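Local structure of ThiJ/pfpI family protein (Bacillus anthracis, 3EFE) at residues S17-G22 with I167-F172; A26-N29 with Y33-K36; E175-K178 with V182-L185; Y192-T197 with E201-L206. The protein is of undetermined function but belongs to the DJ-1/PfpI family, whose relatives include chaperone-like proteins, peptidases and glyoxalases. One frame throughout, in Å; residues are numbered along the deposited sequence.

Interaction 1 of 4, residues S17-G22 with I167-F172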
# COMPACT_ATOMS: atom_id res chain seq x y z
N SER D 17 -2.43 8.08 4.02
CA SER D 17 -2.94 6.69 4.00
C SER D 17 -2.11 5.74 3.09
O SER D 17 -2.20 5.84 1.90
CB SER D 17 -4.39 6.76 3.52
OG SER D 17 -5.16 7.56 4.43
N ASP D 18 -1.39 4.80 3.70
CA ASP D 18 -0.40 3.92 3.05
C ASP D 18 -0.94 3.01 1.98
O ASP D 18 -0.25 2.73 0.98
CB ASP D 18 0.28 3.01 4.09
CG ASP D 18 0.96 3.80 5.24
OD1 ASP D 18 2.19 3.77 5.38
OD2 ASP D 18 0.24 4.46 5.97
N TRP D 19 -2.17 2.55 2.16
CA TRP D 19 -2.70 1.56 1.27
C TRP D 19 -3.10 2.21 -0.04
O TRP D 19 -3.32 1.52 -1.00
CB TRP D 19 -3.83 0.78 1.91
CG TRP D 19 -5.03 1.52 2.02
CD1 TRP D 19 -6.03 1.57 1.12
CD2 TRP D 19 -5.39 2.39 3.09
NE1 TRP D 19 -6.97 2.38 1.54
CE2 TRP D 19 -6.62 2.93 2.74
CE3 TRP D 19 -4.75 2.82 4.27
CZ2 TRP D 19 -7.29 3.85 3.55
CZ3 TRP D 19 -5.41 3.68 5.08
CH2 TRP D 19 -6.66 4.22 4.71
N GLU D 20 -3.12 3.54 -0.09
CA GLU D 20 -3.83 4.23 -1.18
C GLU D 20 -2.89 4.49 -2.38
O GLU D 20 -3.33 4.50 -3.53
CB GLU D 20 -4.53 5.49 -0.68
CG GLU D 20 -5.77 5.15 0.09
CD GLU D 20 -6.47 6.27 0.65
OE1 GLU D 20 -6.05 7.44 0.44
OE2 GLU D 20 -7.52 5.98 1.31
N TYR D 21 -1.60 4.60 -2.11
CA TYR D 21 -0.58 4.93 -3.15
C TYR D 21 0.40 3.82 -3.42
O TYR D 21 1.13 3.93 -4.35
CB TYR D 21 0.19 6.26 -2.89
CG TYR D 21 0.79 6.25 -1.55
CD1 TYR D 21 1.95 5.53 -1.30
CD2 TYR D 21 0.12 6.82 -0.46
CE1 TYR D 21 2.44 5.42 -0.02
CE2 TYR D 21 0.63 6.73 0.79
CZ TYR D 21 1.78 6.06 1.01
OH TYR D 21 2.27 5.96 2.25
N GLY D 22 0.36 2.72 -2.67
CA GLY D 22 1.41 1.70 -2.70
C GLY D 22 1.65 0.95 -4.01
O GLY D 22 2.77 0.79 -4.42
N ILE D 167 -11.10 3.14 -0.94
CA ILE D 167 -11.16 1.68 -0.96
C ILE D 167 -10.73 1.06 -2.29
O ILE D 167 -10.67 -0.15 -2.40
CB ILE D 167 -12.53 1.10 -0.52
CG1 ILE D 167 -13.63 1.44 -1.55
CG2 ILE D 167 -12.89 1.63 0.91
CD1 ILE D 167 -15.00 1.35 -0.95
N ALA D 168 -10.40 1.87 -3.27
CA ALA D 168 -10.13 1.41 -4.63
C ALA D 168 -8.70 1.80 -5.10
O ALA D 168 -8.54 2.41 -6.17
CB ALA D 168 -11.20 2.02 -5.58
N PRO D 169 -7.64 1.41 -4.34
CA PRO D 169 -6.28 1.72 -4.81
C PRO D 169 -5.77 1.05 -6.10
O PRO D 169 -4.92 1.62 -6.81
CB PRO D 169 -5.40 1.36 -3.62
CG PRO D 169 -6.23 0.54 -2.71
CD PRO D 169 -7.64 0.69 -3.05
N LEU D 170 -6.26 -0.16 -6.41
CA LEU D 170 -5.85 -0.89 -7.65
C LEU D 170 -6.44 -0.23 -8.84
O LEU D 170 -5.77 -0.11 -9.89
CB LEU D 170 -6.42 -2.29 -7.68
CG LEU D 170 -5.62 -3.58 -7.55
CD1 LEU D 170 -6.48 -4.83 -7.97
CD2 LEU D 170 -4.30 -3.49 -8.35
N GLU D 171 -7.74 0.09 -8.73
CA GLU D 171 -8.46 0.82 -9.76
C GLU D 171 -7.84 2.22 -10.00
O GLU D 171 -7.70 2.66 -11.15
CB GLU D 171 -9.97 1.00 -9.39
CG GLU D 171 -10.78 -0.20 -9.58
CD GLU D 171 -10.57 -1.25 -8.50
OE1 GLU D 171 -10.01 -0.96 -7.36
OE2 GLU D 171 -11.01 -2.39 -8.82
N PHE D 172 -7.57 2.92 -8.89
CA PHE D 172 -6.83 4.18 -8.90
C PHE D 172 -5.52 4.03 -9.68
O PHE D 172 -5.24 4.81 -10.57
CB PHE D 172 -6.61 4.66 -7.48
CG PHE D 172 -5.83 5.99 -7.35
CD1 PHE D 172 -6.34 7.18 -7.90
CD2 PHE D 172 -4.64 6.05 -6.66
CE1 PHE D 172 -5.67 8.36 -7.72
CE2 PHE D 172 -3.94 7.24 -6.53
CZ PHE D 172 -4.49 8.41 -6.99
O HOH W 1 -2.50 2.70 -5.60

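Interaction 2 of 4, residues A26-N29 with Y33-K36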
# COMPACT_ATOMS: atom_id res chain seq x y z
N ALA D 26 5.00 1.93 -6.56
CA ALA D 26 5.87 0.79 -6.72
C ALA D 26 6.00 0.41 -8.17
O ALA D 26 7.06 0.03 -8.68
CB ALA D 26 5.31 -0.37 -5.86
N GLU D 27 4.93 0.48 -8.91
CA GLU D 27 4.99 0.08 -10.33
C GLU D 27 5.72 1.13 -11.19
O GLU D 27 6.45 0.80 -12.13
CB GLU D 27 3.57 -0.12 -10.86
CG GLU D 27 2.85 -1.32 -10.31
CD GLU D 27 3.60 -2.64 -10.49
OE1 GLU D 27 4.63 -2.67 -11.19
OE2 GLU D 27 3.15 -3.65 -9.93
N LEU D 28 5.50 2.39 -10.85
CA LEU D 28 6.11 3.54 -11.47
C LEU D 28 7.60 3.60 -11.18
O LEU D 28 8.41 3.54 -12.05
CB LEU D 28 5.42 4.83 -10.98
CG LEU D 28 4.06 5.06 -11.65
CD1 LEU D 28 3.43 6.24 -11.02
CD2 LEU D 28 4.25 5.22 -13.19
N ASN D 29 7.92 3.64 -9.91
CA ASN D 29 9.32 3.79 -9.54
C ASN D 29 10.20 2.58 -10.00
O ASN D 29 11.36 2.73 -10.34
CB ASN D 29 9.41 4.13 -8.03
CG ASN D 29 10.77 4.57 -7.60
OD1 ASN D 29 11.50 3.85 -6.90
ND2 ASN D 29 11.10 5.79 -7.94
N TYR D 33 7.03 -3.43 -15.14
CA TYR D 33 6.09 -3.93 -16.11
C TYR D 33 5.80 -2.92 -17.20
O TYR D 33 4.83 -3.08 -17.91
CB TYR D 33 4.78 -4.28 -15.42
CG TYR D 33 4.84 -5.35 -14.37
CD1 TYR D 33 5.84 -6.32 -14.38
CD2 TYR D 33 3.93 -5.35 -13.32
CE1 TYR D 33 5.86 -7.28 -13.44
CE2 TYR D 33 3.95 -6.31 -12.38
CZ TYR D 33 4.92 -7.30 -12.48
OH TYR D 33 5.02 -8.28 -11.54
N PHE D 34 6.63 -1.88 -17.31
CA PHE D 34 6.58 -0.93 -18.39
C PHE D 34 6.73 -1.63 -19.69
O PHE D 34 7.28 -2.75 -19.77
CB PHE D 34 7.68 0.13 -18.25
CG PHE D 34 7.35 1.23 -17.21
CD1 PHE D 34 8.00 2.46 -17.21
CD2 PHE D 34 6.37 1.04 -16.26
CE1 PHE D 34 7.71 3.42 -16.29
CE2 PHE D 34 6.09 2.03 -15.33
CZ PHE D 34 6.76 3.20 -15.36
N LYS D 35 6.28 -0.95 -20.73
CA LYS D 35 6.43 -1.40 -22.12
C LYS D 35 7.86 -1.24 -22.52
O LYS D 35 8.66 -0.64 -21.76
CB LYS D 35 5.53 -0.61 -23.09
CG LYS D 35 5.86 0.83 -23.30
CD LYS D 35 4.63 1.51 -23.80
CE LYS D 35 4.78 3.05 -23.87
NZ LYS D 35 3.68 3.74 -24.66
N LYS D 36 8.18 -1.74 -23.72
CA LYS D 36 9.55 -1.81 -24.16
C LYS D 36 10.19 -0.43 -24.27
O LYS D 36 9.49 0.55 -24.50
CB LYS D 36 9.66 -2.55 -25.52
CG LYS D 36 9.14 -1.84 -26.71
CD LYS D 36 9.28 -2.76 -27.96
CE LYS D 36 8.34 -2.37 -29.10
NZ LYS D 36 7.90 -3.51 -30.05
O HOH W 2 5.60 -1.51 -13.46

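Interaction 3 of 4, residues E175-K178 with V182-L185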
# COMPACT_ATOMS: atom_id res chain seq x y z
N GLU D 175 -6.00 3.34 -13.49
CA GLU D 175 -6.38 4.52 -14.25
C GLU D 175 -5.22 5.47 -14.42
O GLU D 175 -5.08 6.03 -15.48
CB GLU D 175 -7.58 5.30 -13.56
CG GLU D 175 -8.96 4.56 -13.50
CD GLU D 175 -9.56 4.31 -14.87
OE1 GLU D 175 -9.01 4.85 -15.87
OE2 GLU D 175 -10.55 3.54 -14.95
N VAL D 176 -4.39 5.68 -13.40
CA VAL D 176 -3.22 6.56 -13.56
C VAL D 176 -2.28 5.97 -14.57
O VAL D 176 -1.81 6.67 -15.47
CB VAL D 176 -2.45 6.83 -12.24
CG1 VAL D 176 -1.20 7.68 -12.48
CG2 VAL D 176 -3.34 7.50 -11.30
N LEU D 177 -2.06 4.67 -14.44
CA LEU D 177 -1.08 3.94 -15.26
C LEU D 177 -1.44 4.03 -16.74
O LEU D 177 -0.57 4.24 -17.57
CB LEU D 177 -1.00 2.47 -14.80
CG LEU D 177 0.17 1.95 -13.91
CD1 LEU D 177 1.22 2.96 -13.43
CD2 LEU D 177 -0.31 1.07 -12.80
N LYS D 178 -2.73 3.88 -17.01
CA LYS D 178 -3.33 4.00 -18.30
C LYS D 178 -3.27 5.43 -18.81
O LYS D 178 -2.89 5.63 -19.91
CB LYS D 178 -4.77 3.58 -18.20
CG LYS D 178 -5.53 3.45 -19.50
CD LYS D 178 -6.82 2.72 -19.09
CE LYS D 178 -7.77 2.47 -20.22
NZ LYS D 178 -8.43 3.78 -20.67
N VAL D 182 2.20 3.93 -19.90
CA VAL D 182 3.46 3.45 -19.42
C VAL D 182 3.53 1.90 -19.53
O VAL D 182 4.57 1.32 -19.69
CB VAL D 182 3.60 4.09 -18.06
CG1 VAL D 182 3.00 3.23 -16.93
CG2 VAL D 182 4.96 4.63 -17.86
N PHE D 183 2.38 1.25 -19.53
CA PHE D 183 2.22 -0.17 -19.76
C PHE D 183 1.57 -0.26 -21.11
O PHE D 183 0.98 0.70 -21.55
CB PHE D 183 1.23 -0.84 -18.75
CG PHE D 183 1.76 -1.07 -17.34
CD1 PHE D 183 2.74 -0.30 -16.77
CD2 PHE D 183 1.16 -2.05 -16.54
CE1 PHE D 183 3.13 -0.54 -15.44
CE2 PHE D 183 1.55 -2.28 -15.25
CZ PHE D 183 2.52 -1.55 -14.70
N THR D 184 1.66 -1.41 -21.78
CA THR D 184 0.75 -1.65 -22.90
C THR D 184 -0.60 -2.11 -22.30
O THR D 184 -0.69 -2.36 -21.06
CB THR D 184 1.24 -2.74 -23.88
OG1 THR D 184 0.86 -3.98 -23.30
CG2 THR D 184 2.76 -2.70 -24.14
N LEU D 185 -1.63 -2.22 -23.14
CA LEU D 185 -3.03 -2.32 -22.69
C LEU D 185 -3.27 -3.74 -22.19
O LEU D 185 -3.96 -3.94 -21.22
CB LEU D 185 -4.02 -1.82 -23.81
CG LEU D 185 -5.26 -0.90 -23.44
CD1 LEU D 185 -6.66 -1.64 -23.51
CD2 LEU D 185 -5.17 -0.20 -22.03

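Interaction 4 of 4, residues Y192-T197 with E201-L206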
# COMPACT_ATOMS: atom_id res chain seq x y z
N TYR D 192 -4.02 -5.81 -13.72
CA TYR D 192 -5.22 -5.49 -12.98
C TYR D 192 -5.91 -6.75 -12.57
O TYR D 192 -6.26 -6.91 -11.42
CB TYR D 192 -6.19 -4.64 -13.80
CG TYR D 192 -7.47 -4.38 -13.03
CD1 TYR D 192 -7.46 -3.63 -11.86
CD2 TYR D 192 -8.68 -4.96 -13.43
CE1 TYR D 192 -8.61 -3.43 -11.14
CE2 TYR D 192 -9.85 -4.76 -12.70
CZ TYR D 192 -9.80 -4.01 -11.57
OH TYR D 192 -10.96 -3.78 -10.90
N ASN D 193 -6.12 -7.65 -13.51
CA ASN D 193 -6.84 -8.91 -13.22
C ASN D 193 -6.16 -9.85 -12.26
O ASN D 193 -6.83 -10.52 -11.50
CB ASN D 193 -7.19 -9.68 -14.50
CG ASN D 193 -8.30 -9.04 -15.33
OD1 ASN D 193 -9.16 -8.32 -14.84
ND2 ASN D 193 -8.29 -9.35 -16.61
N LEU D 194 -4.83 -9.92 -12.30
CA LEU D 194 -4.05 -10.78 -11.39
C LEU D 194 -4.23 -10.27 -9.94
O LEU D 194 -4.57 -11.02 -9.04
CB LEU D 194 -2.57 -10.78 -11.76
CG LEU D 194 -1.57 -11.48 -10.85
CD1 LEU D 194 -1.82 -12.99 -10.79
CD2 LEU D 194 -0.12 -11.10 -11.23
N ASN D 195 -4.00 -8.98 -9.76
CA ASN D 195 -4.12 -8.38 -8.47
C ASN D 195 -5.55 -8.45 -7.90
O ASN D 195 -5.72 -8.70 -6.75
CB ASN D 195 -3.58 -6.93 -8.53
CG ASN D 195 -2.07 -6.88 -8.53
OD1 ASN D 195 -1.46 -7.01 -7.49
ND2 ASN D 195 -1.46 -6.70 -9.69
N LYS D 196 -6.56 -8.26 -8.73
CA LYS D 196 -7.96 -8.26 -8.34
C LYS D 196 -8.48 -9.68 -8.03
O LYS D 196 -9.15 -9.96 -7.04
CB LYS D 196 -8.76 -7.64 -9.47
CG LYS D 196 -10.22 -7.21 -9.13
CD LYS D 196 -10.27 -6.02 -8.11
CE LYS D 196 -11.68 -5.62 -7.82
NZ LYS D 196 -11.77 -4.56 -6.75
N THR D 197 -8.13 -10.59 -8.90
CA THR D 197 -8.74 -11.93 -9.03
C THR D 197 -7.87 -13.02 -8.44
O THR D 197 -8.36 -14.07 -8.08
CB THR D 197 -8.97 -12.09 -10.57
OG1 THR D 197 -10.26 -11.51 -10.91
CG2 THR D 197 -8.77 -13.46 -11.09
N GLU D 201 -3.77 -17.50 -14.51
CA GLU D 201 -3.70 -17.30 -15.95
C GLU D 201 -3.14 -15.93 -16.23
O GLU D 201 -2.51 -15.71 -17.24
CB GLU D 201 -5.08 -17.46 -16.59
CG GLU D 201 -6.12 -16.45 -16.15
CD GLU D 201 -7.51 -16.73 -16.72
OE1 GLU D 201 -7.56 -17.50 -17.72
OE2 GLU D 201 -8.55 -16.25 -16.13
N TYR D 202 -3.41 -15.00 -15.32
CA TYR D 202 -3.09 -13.57 -15.47
C TYR D 202 -1.63 -13.29 -15.16
O TYR D 202 -1.08 -12.32 -15.62
CB TYR D 202 -3.97 -12.72 -14.58
CG TYR D 202 -5.41 -12.80 -14.94
CD1 TYR D 202 -5.83 -12.36 -16.18
CD2 TYR D 202 -6.36 -13.30 -14.05
CE1 TYR D 202 -7.16 -12.41 -16.55
CE2 TYR D 202 -7.71 -13.37 -14.40
CZ TYR D 202 -8.11 -12.92 -15.67
OH TYR D 202 -9.42 -12.96 -16.11
N PHE D 203 -1.01 -14.14 -14.37
CA PHE D 203 0.40 -14.03 -14.11
C PHE D 203 1.16 -14.43 -15.41
O PHE D 203 2.05 -13.71 -15.88
CB PHE D 203 0.81 -14.86 -12.86
CG PHE D 203 2.28 -15.05 -12.77
CD1 PHE D 203 3.08 -14.03 -12.23
CD2 PHE D 203 2.89 -16.18 -13.33
CE1 PHE D 203 4.43 -14.19 -12.20
CE2 PHE D 203 4.22 -16.34 -13.30
CZ PHE D 203 5.01 -15.34 -12.76
N PHE D 204 0.74 -15.53 -16.03
CA PHE D 204 1.35 -15.95 -17.32
C PHE D 204 1.09 -15.00 -18.48
O PHE D 204 1.95 -14.78 -19.29
CB PHE D 204 0.82 -17.33 -17.68
CG PHE D 204 1.17 -18.37 -16.66
CD1 PHE D 204 2.46 -18.80 -16.54
CD2 PHE D 204 0.20 -18.90 -15.84
CE1 PHE D 204 2.80 -19.76 -15.60
CE2 PHE D 204 0.54 -19.84 -14.88
CZ PHE D 204 1.84 -20.26 -14.75
N GLN D 205 -0.10 -14.41 -18.52
CA GLN D 205 -0.40 -13.29 -19.40
C GLN D 205 0.51 -12.07 -19.24
O GLN D 205 1.01 -11.53 -20.21
CB GLN D 205 -1.79 -12.83 -19.16
CG GLN D 205 -2.82 -13.67 -19.84
CD GLN D 205 -4.24 -13.33 -19.41
OE1 GLN D 205 -5.07 -14.20 -19.35
NE2 GLN D 205 -4.50 -12.10 -19.11
N LEU D 206 0.63 -11.63 -17.99
CA LEU D 206 1.40 -10.47 -17.62
C LEU D 206 2.87 -10.62 -17.92
O LEU D 206 3.43 -9.71 -18.43
CB LEU D 206 1.18 -10.15 -16.12
CG LEU D 206 2.03 -9.00 -15.56
CD1 LEU D 206 1.73 -7.69 -16.28
CD2 LEU D 206 1.87 -8.81 -14.06
O HOH W 3 -5.86 -10.05 -18.95

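Interaction 1 of 4, residues S17-G22 with I167-F172
The indole of Trp19 meets Pro169 along an edge: its CD1 lies 4.0 Å from Pro169 CG, which sits near the plane of the indole. One face of the same indole is covered from within its own segment, by Ser17 CB and by Glu20 CG, the latter 3.3 Å above the plane and both toward the rim. A chi1 of 73° turns the indole back over its own turn of helix, and NE1 donates to Gly166 O just before the second segment. The Phe172 ring is approached obliquely by the carbonyl of Glu20, with Glu20 O 3.7 Å from Phe172 CD2. Pro169 CB presses closer still on the first segment, 3.3 Å from Trp19 O. No direct hydrogen bond joins the segments; instead one water donates to Glu20 O and to Pro169 O, at 2.9 Å each, and so bridges the two carbonyls. Ala168, just before the proline, is the N-cap of helix 169-179, and Ala168 O accepts from Phe172 N.

The Glu20 side chain leads elsewhere. OE1 accepts from Gly82 N and the Glu20 side chain packs on Cys112, a grouping consistent with the glutamate and cysteine pair at the active site of DJ-1 relatives. Tyr23 of the second subunit meets the Trp19 ring and also packs on Pro169, which brings the dimer interface up to the contact. The start of helix 18-30 is thus set against the start of helix 169-179, while Phe172 reaches Ala109 and Ile111 of strand 107-111 in the central sheet and Leu24 further along helix 18-30.

Interaction 2 of 4, residues A26-N29 with Y33-K36
Two torsions set Glu27 against Tyr33: its CG stands beside the backbone N, opposite the carbonyl carbon, and the bend at chi2 (-55°) carries the carboxylate across to the tyrosine ring. Phe34, with chi1 -78°, turns its ring back toward the helix in the same sense. The contact lies where the last turn of helix 18-30 ends and the chain passes into the loop leading to strand 43-47, in the alpha/beta fold of the DJ-1/PfpI family.

The Glu27 and Tyr33 side chains cross obliquely, with carboxylate and ring planes 26° apart, OE1 of Glu27 3.5 Å from Tyr33 CD2 and OE2 3.7 Å from Tyr33 CE2. The touch is van der Waals in kind, and the charge is met elsewhere: OE2 forms a salt bridge with Arg32, which lies between the segments. OE1 receives a hydrogen bond at 2.7 Å from a water that also donates to Glu27 O and accepts from Tyr33 N. This water links the carboxylate and the helix carbonyl to the Tyr33 backbone, while the Arg32 salt bridge holds OE2; no direct hydrogen bond spans the segments.

Beyond the water, Phe34 lies against the backbone of the helix, and its ring is approached obliquely by two carbonyls, Glu27 O at 3.4 Å from Phe34 CE2 and Leu28 O at 3.7 Å from Phe34 CZ. Leu28 itself points its CB away from the loop, but its branch returns: CD2 ends 3.9 Å from Phe34 CZ.

Interaction 3 of 4, residues E175-K178 with V182-L185
The connection between helix 169-179 and helix 185-197 is closed by Leu177, near the end of the first helix, packing on Val182 and Phe183 of the short loop that follows. Thr184 is the N-cap of the second helix, its OG1 making a weak hydrogen bond with Ala187 N.

Leu177 does most of the touching and uses two separate parts of its branch. Its CG sits 4.1 Å above one face of the Phe183 ring, displaced toward the rim, where the nearest ring atom is Phe183 CE1. Its CD1 reaches over to Val182 CG1 at 3.9 Å. Both leucine torsions depart from staggered values (chi1 -102°, chi2 3°), which may reflect strain or an uncertain placement of the branch at this resolution. The backbones also come near one another, Leu177 O and Val182 N lying 3.6 Å apart without a hydrogen bond. At the more exposed end Lys178 contributes only its aliphatic chain: CE meets Leu185 CD2 at 4.1 Å, the two side chains crossing obliquely, and a bend at chi4 (-72°) turns NZ off the line of the extended chain.

The neighbours continue the apolar surroundings. Leu188 and Trp191 of helix 185-197 and Leu24 and Leu28 of helix 18-30 also pack on Leu177, while Tyr33 and Phe34 pack on Phe183.

No hydrogen bond or salt bridge crosses between the segments, so what holds them together directly is dispersion and burial of hydrocarbon, with the ammonium group of Lys178 carried at the margin.

Interaction 4 of 4, residues Y192-T197 with E201-L206
Tyr202 projects from its helix onto Asn193 and holds its ring face toward it. Asn193 CB stands 3.3 Å from the centroid of that ring, 8° off the normal, in a CH-pi contact. The opposite face is covered by Glu201 CG from the preceding residue, so the ring is held between two methylene groups. The Asn193 amide is not stacked: its plane is tilted 54° from the ring, and ND2 comes within 3.3 Å of Tyr202 CE1. The same ND2 donates weakly to a water that also takes a weak hydrogen bond from Gln205 NE2, a loose bridge between the helices. At the rim of the phenol, Thr197 CG2 approaches near the ring plane, 3.5 Å from Tyr202 CE2, with the two side chains at about a right angle.

The next residue after Asn193, Leu194, touches three residues of the facing helix. Its CB meets Tyr202 CB at 3.7 Å, and with CG placed opposite the backbone N the branch runs alongside Phe203, pointing the same way. Leu194 CD1 then lies 3.8 Å from Phe203 CB, while CD2 comes to the edge of the Phe203 ring. Leu194 CD2 also meets Leu206 CD2 at 4.1 Å, the two leucines crossing nearly at a right angle. Ile167 of the second subunit packs on Leu194 as well.

The segment axes approach to 8.4 Å with their directions 156° apart, and three residues join them: a near-antiparallel alpha-alpha hairpin that packs the C-terminal helix 201-209 on helix 185-197 at the surface of the molecule.

Interactions 2 and 3 are neighbours, their centres about 9 Å apart, and the two loops are joined directly: Lys35 N lies 3.0 Å from Val182 O, probably hydrogen-bonded, and Phe34 CE1 packs on Val182 CG2 at 3.4 Å. Interaction 4 reaches this group through Tyr33 CE2, 3.7 Å from Leu206 CD2. Interaction 1, about 16 to 18 Å from the centres of the others, shares helix 18-30 with interaction 2 and helix 169-179 with interaction 3. It is tied to interaction 4 by a salt bridge, Glu171 OE2 to Lys196 NZ at 3.1 Å. Of the four, interaction 1 holds Glu20, beside Cys112 of the probable active site.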